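Local coordinates for protein putative cytochrome P450 YjiB (PDB 4RM4) that probably acts as a heme-dependent monooxygenase of the cytochrome P450 family, using molecular oxygen to oxidise organic substrates, at residues Pro28-Met33 with Leu311-Ser316; Asp55-Val60 with Phe342-His347; Pro110-Ile115 with Ala359-Thr364; Asp117-Lys122 with Tyr137-Ile142. All blocks are in the same frame, centred on the assembly; numbering follows the deposited sequence.

Contact 1: Pro28-Met33 with Leu311-Ser316; sequences PWYESM and LAFVAS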
# COMPACT_ATOMS: atom_id res chain seq x y z
N PRO A 28 4.45 0.19 -20.70
CA PRO A 28 4.90 -0.38 -21.98
C PRO A 28 5.78 -1.62 -21.81
O PRO A 28 5.62 -2.60 -22.56
CB PRO A 28 5.67 0.78 -22.62
CG PRO A 28 4.98 1.99 -22.09
CD PRO A 28 4.65 1.65 -20.65
N TRP A 29 6.69 -1.62 -20.83
CA TRP A 29 7.53 -2.79 -20.61
C TRP A 29 6.73 -4.00 -20.16
O TRP A 29 6.92 -5.10 -20.69
CB TRP A 29 8.66 -2.50 -19.62
CG TRP A 29 9.53 -3.70 -19.35
CD1 TRP A 29 10.37 -4.32 -20.23
CD2 TRP A 29 9.62 -4.43 -18.13
NE1 TRP A 29 10.97 -5.40 -19.62
CE2 TRP A 29 10.53 -5.49 -18.33
CE3 TRP A 29 9.02 -4.29 -16.87
CZ2 TRP A 29 10.86 -6.39 -17.33
CZ3 TRP A 29 9.34 -5.20 -15.88
CH2 TRP A 29 10.25 -6.23 -16.11
N TYR A 30 5.84 -3.82 -19.18
CA TYR A 30 4.92 -4.88 -18.79
C TYR A 30 4.20 -5.43 -20.02
O TYR A 30 4.07 -6.64 -20.20
CB TYR A 30 3.86 -4.36 -17.82
CG TYR A 30 4.34 -3.89 -16.45
CD1 TYR A 30 3.63 -2.92 -15.74
CD2 TYR A 30 5.48 -4.43 -15.86
CE1 TYR A 30 4.05 -2.49 -14.49
CE2 TYR A 30 5.90 -4.01 -14.61
CZ TYR A 30 5.18 -3.03 -13.93
OH TYR A 30 5.58 -2.61 -12.69
N GLU A 31 3.69 -4.53 -20.86
CA GLU A 31 2.94 -4.95 -22.04
C GLU A 31 3.79 -5.82 -22.96
O GLU A 31 3.30 -6.81 -23.51
CB GLU A 31 2.36 -3.76 -22.81
CG GLU A 31 1.59 -4.18 -24.08
CD GLU A 31 0.58 -3.15 -24.52
OE1 GLU A 31 0.64 -2.00 -24.03
OE2 GLU A 31 -0.28 -3.49 -25.36
N SER A 32 5.06 -5.46 -23.11
CA SER A 32 5.97 -6.24 -23.94
C SER A 32 6.22 -7.63 -23.35
O SER A 32 6.27 -8.62 -24.08
CB SER A 32 7.27 -5.48 -24.19
OG SER A 32 8.13 -5.54 -23.08
N MET A 33 6.37 -7.72 -22.02
CA MET A 33 6.56 -9.02 -21.37
C MET A 33 5.31 -9.89 -21.44
O MET A 33 5.40 -11.09 -21.69
CB MET A 33 7.01 -8.84 -19.91
CG MET A 33 8.25 -7.98 -19.76
SD MET A 33 9.76 -8.74 -20.39
CE MET A 33 9.98 -10.07 -19.19
N LEU A 311 8.45 -13.61 -8.82
CA LEU A 311 7.93 -12.25 -8.72
C LEU A 311 6.62 -12.15 -9.51
O LEU A 311 6.59 -12.35 -10.72
CB LEU A 311 8.96 -11.25 -9.25
CG LEU A 311 10.29 -11.16 -8.49
CD1 LEU A 311 11.23 -10.22 -9.24
CD2 LEU A 311 10.07 -10.67 -7.06
N ALA A 312 5.52 -11.84 -8.82
CA ALA A 312 4.22 -11.75 -9.47
C ALA A 312 3.86 -10.27 -9.60
O ALA A 312 3.61 -9.60 -8.61
CB ALA A 312 3.17 -12.51 -8.65
N PHE A 313 3.89 -9.78 -10.83
CA PHE A 313 3.64 -8.37 -11.12
C PHE A 313 2.16 -8.01 -11.19
O PHE A 313 1.56 -8.01 -12.25
CB PHE A 313 4.36 -7.98 -12.43
CG PHE A 313 5.84 -7.85 -12.27
CD1 PHE A 313 6.41 -6.61 -12.01
CD2 PHE A 313 6.67 -8.96 -12.33
CE1 PHE A 313 7.78 -6.48 -11.82
CE2 PHE A 313 8.04 -8.84 -12.14
CZ PHE A 313 8.60 -7.61 -11.89
N VAL A 314 1.58 -7.71 -10.03
CA VAL A 314 0.18 -7.33 -9.98
C VAL A 314 -0.05 -6.05 -10.79
O VAL A 314 -1.12 -5.86 -11.35
CB VAL A 314 -0.35 -7.18 -8.53
CG1 VAL A 314 -0.32 -8.54 -7.80
CG2 VAL A 314 0.45 -6.16 -7.76
N ALA A 315 0.97 -5.21 -10.92
CA ALA A 315 0.81 -4.01 -11.74
C ALA A 315 0.58 -4.38 -13.20
O ALA A 315 -0.20 -3.72 -13.88
CB ALA A 315 2.00 -3.09 -11.62
N SER A 316 1.25 -5.43 -13.66
CA SER A 316 1.07 -5.92 -15.03
C SER A 316 -0.27 -6.65 -15.19
O SER A 316 -0.98 -6.46 -16.19
CB SER A 316 2.24 -6.84 -15.44
OG SER A 316 2.05 -7.40 -16.74
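Tyr30 reaches from helix 27-36 across the residues that lead out of strand 309-312, and nearly the whole contact can be read along its side chain. Its CB lies 3.7 Å from Ser316 OG. CG, anti to the carbonyl carbon (chi1 -66°), carries the ring over Ser316, whose CB it meets at 3.8 Å; that methylene sits over the ring off-centre as a CH-pi contact. Ser316 N lies above the same ring plane, toward the rim. A tyrosine suits this place because a small serine leaves room for the flat ring to settle against the first turn of helix 314-317. These residues follow from a central strand of the mixed sheet in the beta-rich part of the P450 fold, so the tyrosine ties helix 27-36, the first modelled, to that sheet. Phe313, centre of an inverse gamma turn and N-cap residue, makes the turn from strand to helix. Farther out, the two epsilon carbons of the tyrosine find different partners. CE1 meets Ala315 CB at 3.6 Å, while CE2 meets Phe313 CD1 at 3.7 Å. The rings of Tyr30 and Phe313 pair obliquely, planes inclined at 54° and centroids 5.8 Å apart. Phe51 stacks on Phe313, and its carbonyl oxygen and Arg34 both bond Ser316 OG. At the tip, Tyr30 OH rests 3.8 Å from Ala315 CB, a side chain small enough for the phenol end to lie beside it.

Contact 2: Asp55-Val60 with Phe342-His347; sequences DVKKVV and FGHGIH. With HEM (protoporphyrin IX containing Fe), chain B.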
# COMPACT_ATOMS: atom_id res chain seq x y z
N ASP A 55 -1.87 -15.93 -14.39
CA ASP A 55 -0.66 -16.47 -13.78
C ASP A 55 -0.34 -15.75 -12.47
O ASP A 55 -0.09 -16.39 -11.44
CB ASP A 55 0.52 -16.38 -14.76
CG ASP A 55 0.30 -17.22 -16.00
OD1 ASP A 55 -0.52 -18.15 -15.92
OD2 ASP A 55 0.96 -16.97 -17.03
N VAL A 56 -0.36 -14.42 -12.51
CA VAL A 56 -0.12 -13.63 -11.31
C VAL A 56 -1.11 -13.99 -10.20
O VAL A 56 -0.72 -14.18 -9.05
CB VAL A 56 -0.22 -12.11 -11.59
CG1 VAL A 56 -0.29 -11.34 -10.26
CG2 VAL A 56 0.97 -11.64 -12.41
N LYS A 57 -2.39 -14.08 -10.53
CA LYS A 57 -3.41 -14.32 -9.51
C LYS A 57 -3.25 -15.72 -8.89
O LYS A 57 -3.40 -15.90 -7.68
CB LYS A 57 -4.81 -14.12 -10.08
CG LYS A 57 -5.89 -13.98 -9.02
CD LYS A 57 -7.21 -13.56 -9.62
CE LYS A 57 -8.24 -13.26 -8.54
NZ LYS A 57 -9.48 -12.71 -9.17
N LYS A 58 -2.90 -16.69 -9.72
CA LYS A 58 -2.66 -18.04 -9.23
C LYS A 58 -1.46 -18.09 -8.28
O LYS A 58 -1.55 -18.68 -7.20
CB LYS A 58 -2.43 -19.02 -10.38
CG LYS A 58 -1.99 -20.41 -9.89
CD LYS A 58 -2.26 -21.50 -10.93
CE LYS A 58 -1.86 -22.88 -10.40
NZ LYS A 58 -2.71 -23.31 -9.25
N VAL A 59 -0.34 -17.48 -8.68
CA VAL A 59 0.85 -17.46 -7.82
C VAL A 59 0.51 -16.85 -6.45
O VAL A 59 0.79 -17.42 -5.41
CB VAL A 59 2.02 -16.67 -8.47
CG1 VAL A 59 3.18 -16.44 -7.47
CG2 VAL A 59 2.53 -17.41 -9.73
N VAL A 60 -0.14 -15.70 -6.49
CA VAL A 60 -0.40 -14.90 -5.30
C VAL A 60 -1.39 -15.59 -4.39
O VAL A 60 -1.24 -15.56 -3.18
CB VAL A 60 -0.90 -13.49 -5.72
CG1 VAL A 60 -1.50 -12.72 -4.53
CG2 VAL A 60 0.26 -12.72 -6.38
N PHE A 342 -4.65 -5.23 -4.14
CA PHE A 342 -4.58 -5.55 -2.72
C PHE A 342 -4.21 -7.02 -2.51
O PHE A 342 -4.28 -7.56 -1.39
CB PHE A 342 -5.94 -5.29 -2.05
CG PHE A 342 -6.26 -3.83 -1.83
CD1 PHE A 342 -7.48 -3.31 -2.22
CD2 PHE A 342 -5.37 -3.00 -1.18
CE1 PHE A 342 -7.80 -1.99 -1.97
CE2 PHE A 342 -5.67 -1.66 -0.94
CZ PHE A 342 -6.90 -1.16 -1.34
N GLY A 343 -3.81 -7.69 -3.59
CA GLY A 343 -3.53 -9.12 -3.53
C GLY A 343 -4.77 -9.98 -3.74
O GLY A 343 -5.77 -9.55 -4.33
N HIS A 344 -4.68 -11.22 -3.25
CA HIS A 344 -5.71 -12.22 -3.47
C HIS A 344 -5.47 -13.41 -2.56
O HIS A 344 -4.36 -13.94 -2.51
CB HIS A 344 -5.63 -12.72 -4.92
CG HIS A 344 -6.49 -13.92 -5.19
ND1 HIS A 344 -7.83 -13.95 -4.89
CD2 HIS A 344 -6.19 -15.12 -5.73
CE1 HIS A 344 -8.33 -15.12 -5.24
NE2 HIS A 344 -7.36 -15.85 -5.76
N GLY A 345 -6.50 -13.85 -1.84
CA GLY A 345 -6.35 -15.03 -1.00
C GLY A 345 -6.12 -14.70 0.47
O GLY A 345 -6.59 -13.66 0.96
N ILE A 346 -5.40 -15.58 1.16
CA ILE A 346 -5.25 -15.44 2.61
C ILE A 346 -4.53 -14.16 3.05
O ILE A 346 -4.82 -13.65 4.13
CB ILE A 346 -4.61 -16.68 3.29
CG1 ILE A 346 -3.18 -16.94 2.80
CG2 ILE A 346 -5.51 -17.91 3.13
CD1 ILE A 346 -2.41 -17.95 3.66
N HIS A 347 -3.62 -13.66 2.22
CA HIS A 347 -2.85 -12.46 2.58
C HIS A 347 -3.46 -11.17 2.04
O HIS A 347 -2.84 -10.09 2.14
CB HIS A 347 -1.39 -12.59 2.09
CG HIS A 347 -0.60 -13.66 2.79
ND1 HIS A 347 -0.09 -13.50 4.06
CD2 HIS A 347 -0.22 -14.89 2.39
CE1 HIS A 347 0.56 -14.59 4.41
NE2 HIS A 347 0.50 -15.45 3.42
CHA HEM B . -1.11 -7.04 2.59
CHB HEM B . -1.36 -3.67 -0.88
CHC HEM B . -2.55 -0.31 2.45
CHD HEM B . -1.81 -3.56 5.97
C1A HEM B . -1.11 -6.43 1.35
C2A HEM B . -0.96 -7.09 0.07
C3A HEM B . -1.03 -6.16 -0.89
C4A HEM B . -1.24 -4.88 -0.26
CMA HEM B . -0.90 -6.39 -2.42
CAA HEM B . -0.76 -8.61 -0.17
CBA HEM B . 0.68 -9.01 0.08
CGA HEM B . 0.96 -10.41 -0.42
O1A HEM B . 2.15 -10.81 -0.34
O2A HEM B . 0.03 -11.10 -0.89
C1B HEM B . -1.73 -2.49 -0.26
C2B HEM B . -2.10 -1.27 -0.96
C3B HEM B . -2.40 -0.35 -0.03
C4B HEM B . -2.27 -0.95 1.27
CMB HEM B . -2.10 -1.11 -2.49
CAB HEM B . -2.88 1.11 -0.22
CBB HEM B . -3.41 1.51 -1.38
C1C HEM B . -2.48 -0.90 3.69
C2C HEM B . -2.82 -0.29 4.95
C3C HEM B . -2.62 -1.20 5.91
C4C HEM B . -2.14 -2.40 5.29
CMC HEM B . -3.34 1.16 5.09
CAC HEM B . -2.80 -1.09 7.45
CBC HEM B . -2.98 0.06 8.11
C1D HEM B . -1.53 -4.78 5.40
C2D HEM B . -1.22 -5.96 6.15
C3D HEM B . -1.00 -7.06 5.10
C4D HEM B . -1.21 -6.42 3.82
CMD HEM B . -1.13 -6.08 7.68
CAD HEM B . -0.65 -8.54 5.37
CBD HEM B . -1.96 -9.33 5.45
CGD HEM B . -1.67 -10.80 5.61
O1D HEM B . -2.61 -11.55 6.00
O2D HEM B . -0.50 -11.20 5.37
NA HEM B . -1.28 -5.08 1.10
NB HEM B . -1.85 -2.25 1.10
NC HEM B . -2.06 -2.20 3.93
ND HEM B . -1.52 -5.08 4.05
FE HEM B . -1.82 -3.70 2.53
O HOH W 1 0.55 -3.21 2.32
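Val60 and His344, whose CA atoms lie 6.2 Å apart, mark where helix 53-61 meets the irregular loop 342-347. The main side-chain contact is a CH-pi one: Lys57 CE stands 3.7 Å from the centroid of the His344 imidazole, 5° off the ring normal. The lysine is extended beyond CG and crosses the histidine at about a right angle, so its methylenes serve as an apolar rod; CG comes within 3.5 Å of His344 CD2. Its ammonium runs past the ring to bond Tyr53 OH. Val60, a compact branched residue, sets CG1 3.7 Å from His344 N, against the loop backbone. The sequence Phe-Gly-His-Gly belongs to the P450 heme-binding loop that leads to Cys349, the axial iron ligand by similarity. Gly343 and Gly345 adopt backbone angles that only glycine takes comfortably, and at Gly343 a side chain would also crowd the heme. Phe342 places CE2 3.6 Å from heme C2B. His347 meets a propionate at its ring edge, in plane: ND1 donates to heme O2D at 2.7 Å in an almost straight bond of 171°. The iron also carries a water, at 2.4 Å. Behind the contact, Phe342 leans on helix 352-369, while Val56, Val59 and Val60 pack on Ala312 of strand 309-312, and Val59 on Ile299 of strand 297-299; helix 53-61 is wedged between the heme loop and the strands.

Contact 3: Pro110-Ile115 with Ala359-Thr364; sequences PRIQEI and ANIALT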
# COMPACT_ATOMS: atom_id res chain seq x y z
N PRO A 110 -14.96 10.08 10.82
CA PRO A 110 -14.92 11.43 11.39
C PRO A 110 -13.50 11.96 11.55
O PRO A 110 -13.19 13.04 11.03
CB PRO A 110 -15.54 11.24 12.77
CG PRO A 110 -16.35 9.96 12.69
CD PRO A 110 -16.07 9.30 11.37
N ARG A 111 -12.64 11.22 12.24
CA ARG A 111 -11.29 11.70 12.52
C ARG A 111 -10.39 11.78 11.29
O ARG A 111 -9.51 12.63 11.22
CB ARG A 111 -10.62 10.88 13.62
CG ARG A 111 -10.26 11.70 14.86
CD ARG A 111 -9.21 12.76 14.53
NE ARG A 111 -9.33 13.93 15.40
CZ ARG A 111 -8.40 14.86 15.54
NH1 ARG A 111 -7.25 14.77 14.89
NH2 ARG A 111 -8.61 15.88 16.36
N ILE A 112 -10.60 10.87 10.34
CA ILE A 112 -9.81 10.91 9.12
C ILE A 112 -10.20 12.14 8.32
O ILE A 112 -9.34 12.79 7.70
CB ILE A 112 -10.00 9.62 8.29
CG1 ILE A 112 -9.58 8.40 9.13
CG2 ILE A 112 -9.22 9.72 6.97
CD1 ILE A 112 -10.05 7.05 8.59
N GLN A 113 -11.48 12.48 8.35
CA GLN A 113 -11.98 13.68 7.68
C GLN A 113 -11.38 14.94 8.29
O GLN A 113 -10.96 15.86 7.58
CB GLN A 113 -13.51 13.74 7.72
CG GLN A 113 -14.12 14.90 6.92
CD GLN A 113 -13.85 14.80 5.42
OE1 GLN A 113 -14.35 13.90 4.75
NE2 GLN A 113 -13.07 15.73 4.90
N GLU A 114 -11.33 14.99 9.62
CA GLU A 114 -10.80 16.15 10.31
C GLU A 114 -9.31 16.33 9.99
O GLU A 114 -8.86 17.45 9.73
CB GLU A 114 -11.05 16.03 11.81
CG GLU A 114 -12.53 15.99 12.16
CD GLU A 114 -12.81 15.57 13.60
OE1 GLU A 114 -11.89 15.08 14.28
OE2 GLU A 114 -13.97 15.74 14.05
N ILE A 115 -8.57 15.24 9.99
CA ILE A 115 -7.15 15.28 9.65
C ILE A 115 -6.95 15.80 8.22
O ILE A 115 -6.08 16.63 7.94
CB ILE A 115 -6.53 13.88 9.74
CG1 ILE A 115 -6.46 13.42 11.20
CG2 ILE A 115 -5.16 13.88 9.13
CD1 ILE A 115 -6.23 11.92 11.34
N ALA A 359 -8.36 7.08 0.91
CA ALA A 359 -8.31 7.62 -0.45
C ALA A 359 -9.60 8.34 -0.82
O ALA A 359 -9.57 9.41 -1.43
CB ALA A 359 -8.02 6.50 -1.45
N ASN A 360 -10.73 7.74 -0.47
CA ASN A 360 -12.01 8.37 -0.79
C ASN A 360 -12.08 9.74 -0.14
O ASN A 360 -12.41 10.74 -0.79
CB ASN A 360 -13.18 7.51 -0.32
CG ASN A 360 -14.53 8.11 -0.68
OD1 ASN A 360 -14.73 9.32 -0.61
ND2 ASN A 360 -15.46 7.26 -1.08
N ILE A 361 -11.77 9.79 1.15
CA ILE A 361 -11.80 11.04 1.89
C ILE A 361 -10.75 12.04 1.41
O ILE A 361 -11.06 13.20 1.14
CB ILE A 361 -11.65 10.80 3.40
CG1 ILE A 361 -12.97 10.26 3.95
CG2 ILE A 361 -11.20 12.08 4.10
CD1 ILE A 361 -12.98 10.01 5.43
N ALA A 362 -9.51 11.58 1.27
CA ALA A 362 -8.46 12.44 0.75
C ALA A 362 -8.82 13.02 -0.62
O ALA A 362 -8.73 14.22 -0.83
CB ALA A 362 -7.15 11.72 0.69
N LEU A 363 -9.25 12.17 -1.56
CA LEU A 363 -9.50 12.65 -2.92
C LEU A 363 -10.73 13.54 -2.98
O LEU A 363 -10.70 14.62 -3.58
CB LEU A 363 -9.66 11.49 -3.89
CG LEU A 363 -8.40 10.62 -3.97
CD1 LEU A 363 -8.68 9.34 -4.72
CD2 LEU A 363 -7.25 11.41 -4.61
N THR A 364 -11.83 13.10 -2.37
CA THR A 364 -13.03 13.91 -2.44
C THR A 364 -12.76 15.28 -1.81
O THR A 364 -13.18 16.31 -2.35
CB THR A 364 -14.25 13.21 -1.80
OG1 THR A 364 -15.42 14.01 -1.97
CG2 THR A 364 -14.01 12.99 -0.34
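Gln113 NE2 is gripped by two oxygens, Asp117 OD1 one turn farther along its own helix and Ser365 OG on the facing helix 352-369. The carboxamide thus spans the junction, and its other end is laid on Ile361: OE1 lies 3.7 Å from Ile361 CG2. A bend at chi2 (64°) turns the glutamine back toward the neighbouring helix. Ile361 is the hub of the contact. Its CD1 comes 4.1 Å from Ile112 CG2, the two isoleucines crossing at about a right angle, while its CG2 stays 4.0 Å from Gln113 CA. Branching at CB suits Ile361, since its two arms reach Ile112 and Gln113, neighbours on helix 102-123, at once. Helices 102-123 and 352-369, conventionally D and L, belong to the helical bundle at the core of the P450 fold, and here their backbones approach to 6.4 Å between the CA atoms of Gln113 and Ile361. On the side of helix 102-123 turned from the contact, Arg111 NE forms a salt bridge with Glu114 OE1 at 3.0 Å, and Arg111 NH1 a further one with Glu146. The chemistry divides accordingly: aliphatic surface fills the buried interface, while at its partly exposed margin a single amide supplies a polar link between the helices through NE2 and van der Waals packing on the isoleucine through OE1.

Contact 4: Asp117-Lys122 with Tyr137-Ile142; sequences DELIQK and YPLPVI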
# COMPACT_ATOMS: atom_id res chain seq x y z
N ASP A 117 -9.01 17.66 6.42
CA ASP A 117 -9.35 19.08 6.33
C ASP A 117 -8.24 19.96 6.89
O ASP A 117 -7.98 21.04 6.37
CB ASP A 117 -10.69 19.37 7.00
CG ASP A 117 -11.85 18.70 6.31
OD1 ASP A 117 -11.69 18.28 5.14
OD2 ASP A 117 -12.93 18.58 6.93
N GLU A 118 -7.59 19.49 7.95
CA GLU A 118 -6.52 20.26 8.58
C GLU A 118 -5.28 20.37 7.70
O GLU A 118 -4.64 21.42 7.65
CB GLU A 118 -6.15 19.66 9.95
CG GLU A 118 -7.28 19.72 10.95
CD GLU A 118 -6.83 19.44 12.37
OE1 GLU A 118 -5.62 19.24 12.58
OE2 GLU A 118 -7.69 19.43 13.27
N LEU A 119 -4.95 19.29 6.99
CA LEU A 119 -3.84 19.32 6.05
C LEU A 119 -4.11 20.32 4.95
O LEU A 119 -3.26 21.15 4.62
CB LEU A 119 -3.63 17.93 5.44
CG LEU A 119 -2.93 16.93 6.35
CD1 LEU A 119 -3.03 15.51 5.78
CD2 LEU A 119 -1.48 17.34 6.56
N ILE A 120 -5.31 20.24 4.38
CA ILE A 120 -5.69 21.11 3.27
C ILE A 120 -5.63 22.59 3.66
O ILE A 120 -5.14 23.43 2.89
CB ILE A 120 -7.08 20.74 2.73
CG1 ILE A 120 -7.03 19.33 2.10
CG2 ILE A 120 -7.54 21.77 1.71
CD1 ILE A 120 -8.34 18.83 1.54
N GLN A 121 -6.10 22.91 4.87
CA GLN A 121 -6.10 24.28 5.37
C GLN A 121 -4.73 24.95 5.27
O GLN A 121 -4.64 26.15 5.01
CB GLN A 121 -6.61 24.34 6.82
CG GLN A 121 -8.13 24.40 6.95
CD GLN A 121 -8.61 24.13 8.37
OE1 GLN A 121 -7.91 23.51 9.17
NE2 GLN A 121 -9.82 24.59 8.68
N LYS A 122 -3.67 24.16 5.46
CA LYS A 122 -2.31 24.69 5.42
C LYS A 122 -1.90 25.19 4.04
O LYS A 122 -1.08 26.11 3.94
CB LYS A 122 -1.30 23.64 5.93
CG LYS A 122 -1.46 23.24 7.39
CD LYS A 122 -0.30 22.36 7.84
CE LYS A 122 -0.50 21.83 9.25
NZ LYS A 122 -0.53 22.91 10.27
N TYR A 137 1.76 12.51 1.58
CA TYR A 137 2.80 11.96 2.46
C TYR A 137 2.42 11.99 3.96
O TYR A 137 2.48 10.95 4.65
CB TYR A 137 4.17 12.62 2.20
CG TYR A 137 5.14 12.62 3.37
CD1 TYR A 137 5.63 11.44 3.91
CD2 TYR A 137 5.59 13.82 3.92
CE1 TYR A 137 6.53 11.44 4.97
CE2 TYR A 137 6.50 13.83 4.98
CZ TYR A 137 6.96 12.64 5.51
OH TYR A 137 7.85 12.66 6.56
N PRO A 138 2.03 13.15 4.48
CA PRO A 138 1.71 13.19 5.91
C PRO A 138 0.40 12.48 6.31
O PRO A 138 0.30 11.97 7.43
CB PRO A 138 1.59 14.69 6.20
CG PRO A 138 1.22 15.29 4.86
CD PRO A 138 2.01 14.50 3.87
N LEU A 139 -0.58 12.46 5.41
CA LEU A 139 -1.92 12.01 5.78
C LEU A 139 -1.97 10.60 6.39
O LEU A 139 -2.53 10.43 7.48
CB LEU A 139 -2.90 12.16 4.61
CG LEU A 139 -4.35 11.72 4.76
CD1 LEU A 139 -4.88 12.02 6.14
CD2 LEU A 139 -5.20 12.42 3.71
N PRO A 140 -1.39 9.59 5.71
CA PRO A 140 -1.54 8.23 6.26
C PRO A 140 -0.82 8.03 7.59
O PRO A 140 -1.24 7.21 8.42
CB PRO A 140 -0.91 7.34 5.18
CG PRO A 140 -1.04 8.15 3.91
CD PRO A 140 -0.81 9.57 4.36
N VAL A 141 0.29 8.74 7.77
CA VAL A 141 1.05 8.68 9.01
C VAL A 141 0.25 9.22 10.19
O VAL A 141 0.21 8.60 11.25
CB VAL A 141 2.37 9.45 8.89
CG1 VAL A 141 3.09 9.50 10.25
CG2 VAL A 141 3.26 8.82 7.82
N ILE A 142 -0.37 10.38 9.99
CA ILE A 142 -1.20 10.95 11.04
C ILE A 142 -2.36 10.03 11.36
O ILE A 142 -2.68 9.79 12.52
CB ILE A 142 -1.76 12.32 10.65
CG1 ILE A 142 -0.62 13.30 10.37
CG2 ILE A 142 -2.63 12.87 11.79
CD1 ILE A 142 -1.11 14.63 9.82
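Leu119 turns CG anti to its carbonyl carbon (chi1 -77°), and Leu139, across from it, holds CG opposite its own backbone N (chi1 179°). The first setting projects the forked end of Leu119 at helix 138-147; the second swings the branches of Leu139 off to one flank, leaving its CB for Leu119 to land on. The fork then divides its work. Leu119 CD1 settles 3.6 Å from Leu139 CB and 3.7 Å from Leu139 CA, so that this methyl is pressed against the root of the opposing side chain; Leu139 CD1 is near it too, at 4.0 Å. Leu119 CD2 goes the other way, 3.8 Å from Pro138 CG and 4.3 Å from Ile142 CD1. One leucine therefore fits among three residues of segment 137-142, and a forked aliphatic chain is well suited to that, having a separate methyl for each side. Pro138 has no N-H to leave unpaired, and its rigid ring offers an apolar surface to Leu119 CD2. No hydrogen bond crosses the interface. The axes of segments 117-122 and 138-142 run roughly antiparallel, at 146°, and stay 11.1 Å apart, a spacing bridged by side chains. They belong to helices 102-123 and 138-147, D and E in P450 terms, of the central bundle. Around them, Phe135 of helix 131-136 touches Leu119, Ala362 of helix 352-369 lies against Leu139, and Pro140 packs on Thr244 and Thr245 of the long helix 226-257.

The four contacts form two groups on opposite sides of the chain's centre, with the heme between them. Contacts 1 and 2 touch: Ala312 CB meets Val60 CG2 and Val314 CG1 meets Val56 CG1, both at 3.7 Å, so the beta-rich side is continuous from helix 27-36 to the heme-binding loop. Contacts 3 and 4 share helix 102-123 and join where Ile115 CG2 meets Leu139 CD1 at 3.5 Å; their centres are about 9 Å apart. Contacts 2 and 3 come to about 8 Å at their nearest atoms. Contact 2 alone supplies heme-pocket residues; the side chains of Ile112 (contact 3) and Leu139 (contact 4) are about 10 and 11 Å from the heme.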